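Tubulin-like protein CetZ2 (PDB 4B45) binds GTP as a tubulin-like cytoskeletal protein and takes part in controlling the shape of the archaeal cell. Local coordinates at residues V90-G104 / L119-L133. Numbering follows the deposited sequence.
Sequences VTAEAESIFVVAGLG and LAGVYDVPVYVLGIL. With GSP (5'-guanosine-diphosphate-monothiophosphate), chain C.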
loop_
_atom_site.group_PDB
_atom_site.type_symbol
_atom_site.label_atom_id
_atom_site.label_comp_id
_atom_site.label_asym_id
_atom_site.label_seq_id
_atom_site.Cartn_x
_atom_site.Cartn_y
_atom_site.Cartn_z
ATOM N N VAL A 90 5.331 18.425 -0.064
ATOM C CA VAL A 90 4.137 18.246 0.761
ATOM C C VAL A 90 3.403 19.572 0.780
ATOM O O VAL A 90 3.537 20.361 1.718
ATOM C CB VAL A 90 4.469 17.826 2.207
ATOM C CG1 VAL A 90 3.190 17.663 3.024
ATOM C CG2 VAL A 90 5.254 16.540 2.207
ATOM N N THR A 91 2.650 19.837 -0.277
ATOM C CA THR A 91 1.980 21.115 -0.381
ATOM C C THR A 91 0.765 21.125 0.532
ATOM O O THR A 91 0.539 20.177 1.287
ATOM C CB THR A 91 1.570 21.437 -1.827
ATOM O OG1 THR A 91 0.487 20.580 -2.224
ATOM C CG2 THR A 91 2.769 21.268 -2.767
ATOM N N ALA A 92 -0.008 22.203 0.452
ATOM C CA ALA A 92 -1.177 22.395 1.294
ATOM C C ALA A 92 -2.283 21.442 0.893
ATOM O O ALA A 92 -3.129 21.066 1.705
ATOM C CB ALA A 92 -1.661 23.831 1.176
ATOM N N GLU A 93 -2.270 21.056 -0.374
ATOM C CA GLU A 93 -3.301 20.194 -0.917
ATOM C C GLU A 93 -3.183 18.751 -0.459
ATOM O O GLU A 93 -4.102 17.970 -0.667
ATOM C CB GLU A 93 -3.289 20.259 -2.441
ATOM C CG GLU A 93 -3.759 21.587 -2.990
ATOM C CD GLU A 93 -3.255 21.835 -4.395
ATOM O OE1 GLU A 93 -2.271 21.169 -4.797
ATOM O OE2 GLU A 93 -3.840 22.697 -5.092
ATOM N N ALA A 94 -2.065 18.392 0.169
ATOM C CA ALA A 94 -1.835 16.994 0.548
ATOM C C ALA A 94 -2.820 16.530 1.621
ATOM O O ALA A 94 -3.039 17.220 2.618
ATOM C CB ALA A 94 -0.388 16.786 1.008
ATOM N N GLU A 95 -3.420 15.365 1.419
ATOM C CA GLU A 95 -4.407 14.875 2.370
ATOM C C GLU A 95 -3.855 13.750 3.225
ATOM O O GLU A 95 -4.463 13.339 4.218
ATOM C CB GLU A 95 -5.678 14.458 1.641
ATOM C CG GLU A 95 -6.445 15.657 1.117
ATOM C CD GLU A 95 -7.598 15.282 0.213
ATOM O OE1 GLU A 95 -7.409 14.431 -0.684
ATOM O OE2 GLU A 95 -8.690 15.863 0.387
ATOM N N SER A 96 -2.680 13.269 2.836
ATOM C CA SER A 96 -2.020 12.191 3.540
ATOM C C SER A 96 -0.589 12.103 3.027
ATOM O O SER A 96 -0.261 12.709 2.001
ATOM C CB SER A 96 -2.755 10.874 3.291
ATOM O OG SER A 96 -2.693 10.520 1.924
ATOM N N ILE A 97 0.255 11.367 3.747
ATOM C CA ILE A 97 1.614 11.068 3.304
ATOM C C ILE A 97 1.892 9.576 3.454
ATOM O O ILE A 97 1.657 8.991 4.517
ATOM C CB ILE A 97 2.682 11.857 4.108
ATOM C CG1 ILE A 97 2.517 13.360 3.896
ATOM C CG2 ILE A 97 4.098 11.436 3.676
ATOM C CD1 ILE A 97 3.464 14.191 4.741
ATOM N N PHE A 98 2.355 8.949 2.381
ATOM C CA PHE A 98 2.726 7.533 2.430
ATOM C C PHE A 98 4.245 7.362 2.474
ATOM O O PHE A 98 4.939 7.817 1.569
ATOM C CB PHE A 98 2.186 6.791 1.206
ATOM C CG PHE A 98 0.752 6.328 1.343
ATOM C CD1 PHE A 98 0.462 5.105 1.918
ATOM C CD2 PHE A 98 -0.294 7.111 0.873
ATOM C CE1 PHE A 98 -0.851 4.663 2.029
ATOM C CE2 PHE A 98 -1.604 6.683 0.980
ATOM C CZ PHE A 98 -1.879 5.449 1.559
ATOM N N VAL A 99 4.761 6.744 3.536
ATOM C CA VAL A 99 6.159 6.329 3.544
ATOM C C VAL A 99 6.211 4.898 3.004
ATOM O O VAL A 99 5.713 3.975 3.644
ATOM C CB VAL A 99 6.807 6.401 4.954
ATOM C CG1 VAL A 99 8.176 5.718 4.945
ATOM C CG2 VAL A 99 6.956 7.844 5.419
ATOM N N VAL A 100 6.790 4.717 1.818
ATOM C CA VAL A 100 6.788 3.407 1.156
ATOM C C VAL A 100 8.117 2.669 1.382
ATOM O O VAL A 100 9.179 3.180 1.033
ATOM C CB VAL A 100 6.536 3.569 -0.362
ATOM C CG1 VAL A 100 6.317 2.238 -1.020
ATOM C CG2 VAL A 100 5.345 4.501 -0.608
ATOM N N ALA A 101 8.058 1.469 1.959
ATOM C CA ALA A 101 9.278 0.735 2.300
ATOM C C ALA A 101 9.162 -0.789 2.236
ATOM O O ALA A 101 8.118 -1.371 2.544
ATOM C CB ALA A 101 9.760 1.139 3.674
ATOM N N GLY A 102 10.256 -1.422 1.826
ATOM C CA GLY A 102 10.451 -2.840 2.038
ATOM C C GLY A 102 10.882 -3.033 3.477
ATOM O O GLY A 102 11.916 -2.519 3.892
ATOM N N LEU A 103 10.091 -3.757 4.256
ATOM C CA LEU A 103 10.388 -3.891 5.683
ATOM C C LEU A 103 11.572 -4.822 6.003
ATOM O O LEU A 103 12.114 -4.774 7.097
ATOM C CB LEU A 103 9.135 -4.340 6.434
ATOM C CG LEU A 103 7.923 -3.414 6.324
ATOM C CD1 LEU A 103 6.712 -4.039 7.000
ATOM C CD2 LEU A 103 8.216 -2.042 6.914
ATOM N N GLY A 104 11.974 -5.661 5.050
ATOM C CA GLY A 104 13.039 -6.619 5.297
ATOM C C GLY A 104 14.458 -6.111 5.041
ATOM O O GLY A 104 15.427 -6.709 5.500
ATOM N N LEU A 119 7.635 12.717 10.576
ATOM C CA LEU A 119 6.559 13.360 9.827
ATOM C C LEU A 119 5.264 13.446 10.628
ATOM O O LEU A 119 4.554 14.449 10.582
ATOM C CB LEU A 119 6.306 12.594 8.530
ATOM C CG LEU A 119 7.415 12.774 7.495
ATOM C CD1 LEU A 119 7.429 11.654 6.457
ATOM C CD2 LEU A 119 7.248 14.113 6.825
ATOM N N ALA A 120 4.958 12.380 11.358
ATOM C CA ALA A 120 3.749 12.323 12.163
ATOM C C ALA A 120 3.745 13.412 13.233
ATOM O O ALA A 120 2.691 13.833 13.699
ATOM C CB ALA A 120 3.611 10.949 12.802
ATOM N N GLY A 121 4.931 13.875 13.609
ATOM C CA GLY A 121 5.049 14.820 14.698
ATOM C C GLY A 121 5.076 16.269 14.265
ATOM O O GLY A 121 5.464 17.141 15.046
ATOM N N VAL A 122 4.668 16.536 13.027
ATOM C CA VAL A 122 4.673 17.906 12.514
ATOM C C VAL A 122 3.527 18.228 11.551
ATOM O O VAL A 122 2.945 19.315 11.612
ATOM C CB VAL A 122 6.011 18.264 11.835
ATOM C CG1 VAL A 122 7.051 18.717 12.863
ATOM C CG2 VAL A 122 6.517 17.110 10.980
ATOM N N TYR A 123 3.211 17.294 10.661
ATOM C CA TYR A 123 2.127 17.510 9.702
ATOM C C TYR A 123 0.777 17.133 10.305
ATOM O O TYR A 123 0.701 16.279 11.195
ATOM C CB TYR A 123 2.399 16.763 8.387
ATOM C CG TYR A 123 3.534 17.377 7.600
ATOM C CD1 TYR A 123 3.337 18.527 6.852
ATOM C CD2 TYR A 123 4.807 16.825 7.628
ATOM C CE1 TYR A 123 4.365 19.105 6.144
ATOM C CE2 TYR A 123 5.847 17.394 6.920
ATOM C CZ TYR A 123 5.619 18.537 6.180
ATOM O OH TYR A 123 6.649 19.118 5.474
ATOM N N ASP A 124 -0.286 17.788 9.843
ATOM C CA ASP A 124 -1.606 17.529 10.403
ATOM C C ASP A 124 -2.279 16.323 9.755
ATOM O O ASP A 124 -3.163 15.706 10.344
ATOM C CB ASP A 124 -2.506 18.765 10.309
ATOM C CG ASP A 124 -3.760 18.631 11.155
ATOM O OD1 ASP A 124 -3.759 17.786 12.078
ATOM O OD2 ASP A 124 -4.749 19.358 10.901
ATOM N N VAL A 125 -1.847 15.976 8.547
ATOM C CA VAL A 125 -2.465 14.876 7.803
ATOM C C VAL A 125 -1.943 13.519 8.268
ATOM O O VAL A 125 -0.858 13.438 8.860
ATOM C CB VAL A 125 -2.242 15.039 6.286
ATOM C CG1 VAL A 125 -3.004 16.256 5.778
ATOM C CG2 VAL A 125 -0.759 15.173 5.979
ATOM N N PRO A 126 -2.719 12.445 8.027
ATOM C CA PRO A 126 -2.180 11.147 8.437
ATOM C C PRO A 126 -0.890 10.792 7.710
ATOM O O PRO A 126 -0.710 11.121 6.527
ATOM C CB PRO A 126 -3.299 10.155 8.065
ATOM C CG PRO A 126 -4.245 10.928 7.186
ATOM C CD PRO A 126 -4.134 12.350 7.627
ATOM N N VAL A 127 0.005 10.134 8.437
ATOM C CA VAL A 127 1.200 9.533 7.850
ATOM C C VAL A 127 1.039 8.013 7.849
ATOM O O VAL A 127 0.930 7.386 8.904
ATOM C CB VAL A 127 2.472 9.962 8.599
ATOM C CG1 VAL A 127 3.712 9.405 7.906
ATOM C CG2 VAL A 127 2.544 11.491 8.678
ATOM N N TYR A 128 0.972 7.436 6.655
ATOM C CA TYR A 128 0.802 6.001 6.496
ATOM C C TYR A 128 2.104 5.394 6.025
ATOM O O TYR A 128 2.866 6.046 5.318
ATOM C CB TYR A 128 -0.264 5.713 5.436
ATOM C CG TYR A 128 -1.621 6.300 5.751
ATOM C CD1 TYR A 128 -2.204 6.110 6.998
ATOM C CD2 TYR A 128 -2.319 7.054 4.805
ATOM C CE1 TYR A 128 -3.456 6.649 7.295
ATOM C CE2 TYR A 128 -3.566 7.599 5.101
ATOM C CZ TYR A 128 -4.128 7.388 6.348
ATOM O OH TYR A 128 -5.371 7.915 6.660
ATOM N N VAL A 129 2.358 4.148 6.412
ATOM C CA VAL A 129 3.444 3.385 5.827
ATOM C C VAL A 129 2.845 2.349 4.888
ATOM O O VAL A 129 1.955 1.581 5.272
ATOM C CB VAL A 129 4.314 2.677 6.894
ATOM C CG1 VAL A 129 5.278 1.653 6.241
ATOM C CG2 VAL A 129 5.093 3.690 7.713
ATOM N N LEU A 130 3.299 2.362 3.640
ATOM C CA LEU A 130 2.998 1.276 2.721
ATOM C C LEU A 130 4.178 0.314 2.833
ATOM O O LEU A 130 5.273 0.574 2.302
ATOM C CB LEU A 130 2.817 1.814 1.298
ATOM C CG LEU A 130 2.535 0.834 0.162
ATOM C CD1 LEU A 130 1.290 -0.039 0.428
ATOM C CD2 LEU A 130 2.391 1.623 -1.150
ATOM N N GLY A 131 3.976 -0.767 3.582
ATOM C CA GLY A 131 5.079 -1.650 3.927
ATOM C C GLY A 131 5.073 -2.975 3.195
ATOM O O GLY A 131 4.040 -3.654 3.141
ATOM N N ILE A 132 6.226 -3.351 2.642
ATOM C CA ILE A 132 6.362 -4.645 1.952
ATOM C C ILE A 132 6.924 -5.731 2.857
ATOM O O ILE A 132 8.057 -5.636 3.356
ATOM C CB ILE A 132 7.239 -4.539 0.698
ATOM C CG1 ILE A 132 6.571 -3.636 -0.341
ATOM C CG2 ILE A 132 7.497 -5.917 0.096
ATOM C CD1 ILE A 132 7.567 -2.905 -1.234
ATOM N N LEU A 133 6.117 -6.768 3.067
ATOM C CA LEU A 133 6.505 -7.914 3.876
ATOM C C LEU A 133 7.345 -8.871 3.023
ATOM O O LEU A 133 7.000 -9.132 1.873
ATOM C CB LEU A 133 5.241 -8.616 4.374
ATOM C CG LEU A 133 5.268 -9.309 5.734
ATOM C CD1 LEU A 133 5.540 -8.301 6.838
ATOM C CD2 LEU A 133 3.942 -10.038 5.968
HETATM P PG GSP C . 19.637 -3.299 1.713
HETATM O O3B GSP C . 18.675 -2.027 1.886
HETATM S S1G GSP C . 18.786 -5.139 2.126
HETATM O O2G GSP C . 20.221 -3.331 0.270
HETATM O O3G GSP C . 20.675 -3.099 2.742
HETATM P PB GSP C . 17.237 -1.800 1.228
HETATM O O1B GSP C . 17.258 -0.900 0.018
HETATM O O2B GSP C . 16.357 -1.140 2.281
HETATM P PA GSP C . 15.356 -3.363 -0.147
HETATM O O1A GSP C . 15.721 -3.949 -1.485
HETATM O O2A GSP C . 14.551 -2.114 -0.392
HETATM O O3A GSP C . 16.604 -3.167 0.783
HETATM O "O5'" GSP C . 14.398 -4.303 0.635
HETATM C "C5'" GSP C . 14.463 -5.687 0.561
HETATM C "C4'" GSP C . 13.136 -6.313 0.650
HETATM O "O4'" GSP C . 12.263 -5.735 -0.275
HETATM C "C3'" GSP C . 13.171 -7.752 0.329
HETATM O "O3'" GSP C . 12.140 -8.329 1.033
HETATM C "C2'" GSP C . 12.883 -7.819 -1.100
HETATM O "O2'" GSP C . 12.250 -9.018 -1.392
HETATM C "C1'" GSP C . 11.945 -6.728 -1.283
HETATM N N9 GSP C . 11.991 -6.053 -2.565
HETATM C C8 GSP C . 13.084 -5.625 -3.205
HETATM N N7 GSP C . 12.714 -4.998 -4.339
HETATM C C5 GSP C . 11.349 -5.019 -4.413
HETATM C C6 GSP C . 10.423 -4.506 -5.362
HETATM O O6 GSP C . 10.838 -3.841 -6.501
HETATM N N1 GSP C . 9.101 -4.703 -5.140
HETATM C C2 GSP C . 8.678 -5.356 -4.034
HETATM N N2 GSP C . 7.231 -5.526 -3.853
HETATM N N3 GSP C . 9.515 -5.848 -3.108
HETATM C C4 GSP C . 10.879 -5.691 -3.289
HETATM O O HOH W 1 10.455 -6.614 2.917
#
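Strands 96-102 and 127-133 pair in parallel from Ile97 N on Pro126 O to Leu103 N on Ile132 O, seven backbone hydrogen bonds in all, with the strand axes 26° apart. The bond from Leu130 N to Val99 O (2.9 Å) is the most bent, its donor lying above the carbonyl plane. On one sheet face Tyr128 lays CB over the Phe98 ring, 4.0 Å from its centroid in a CH-pi contact, and the two rings are inclined at 51°. Farther along, the side chains of Val100 and Leu130 lie side by side, both touching Leu15 of helix 9-26; Leu130 CG, anti to its own N (chi1 178°), brings CD2 within 4.0 Å of Val100 CG1. Helix 107-120 links the strands in a beta-alpha-beta crossover of the Rossmann-like GTPase domain, and its Leu119 CD1 meets Val99 CG2 on the other face. There Ile97 puts CD1 over a face of the Tyr123 ring, 4.1 Å from Tyr123 CD2, while Val90 CG1 comes within 3.6 Å of Tyr123 CE1. With an alanine at Tyr123, Val90 and Ile97 would probably lose their shared aromatic partner, opening a gap between them. At the nucleotide end, Ile132 CD1 lies 3.7 Å from GSP N2, and a water joins Ile132 O to Gly104 N.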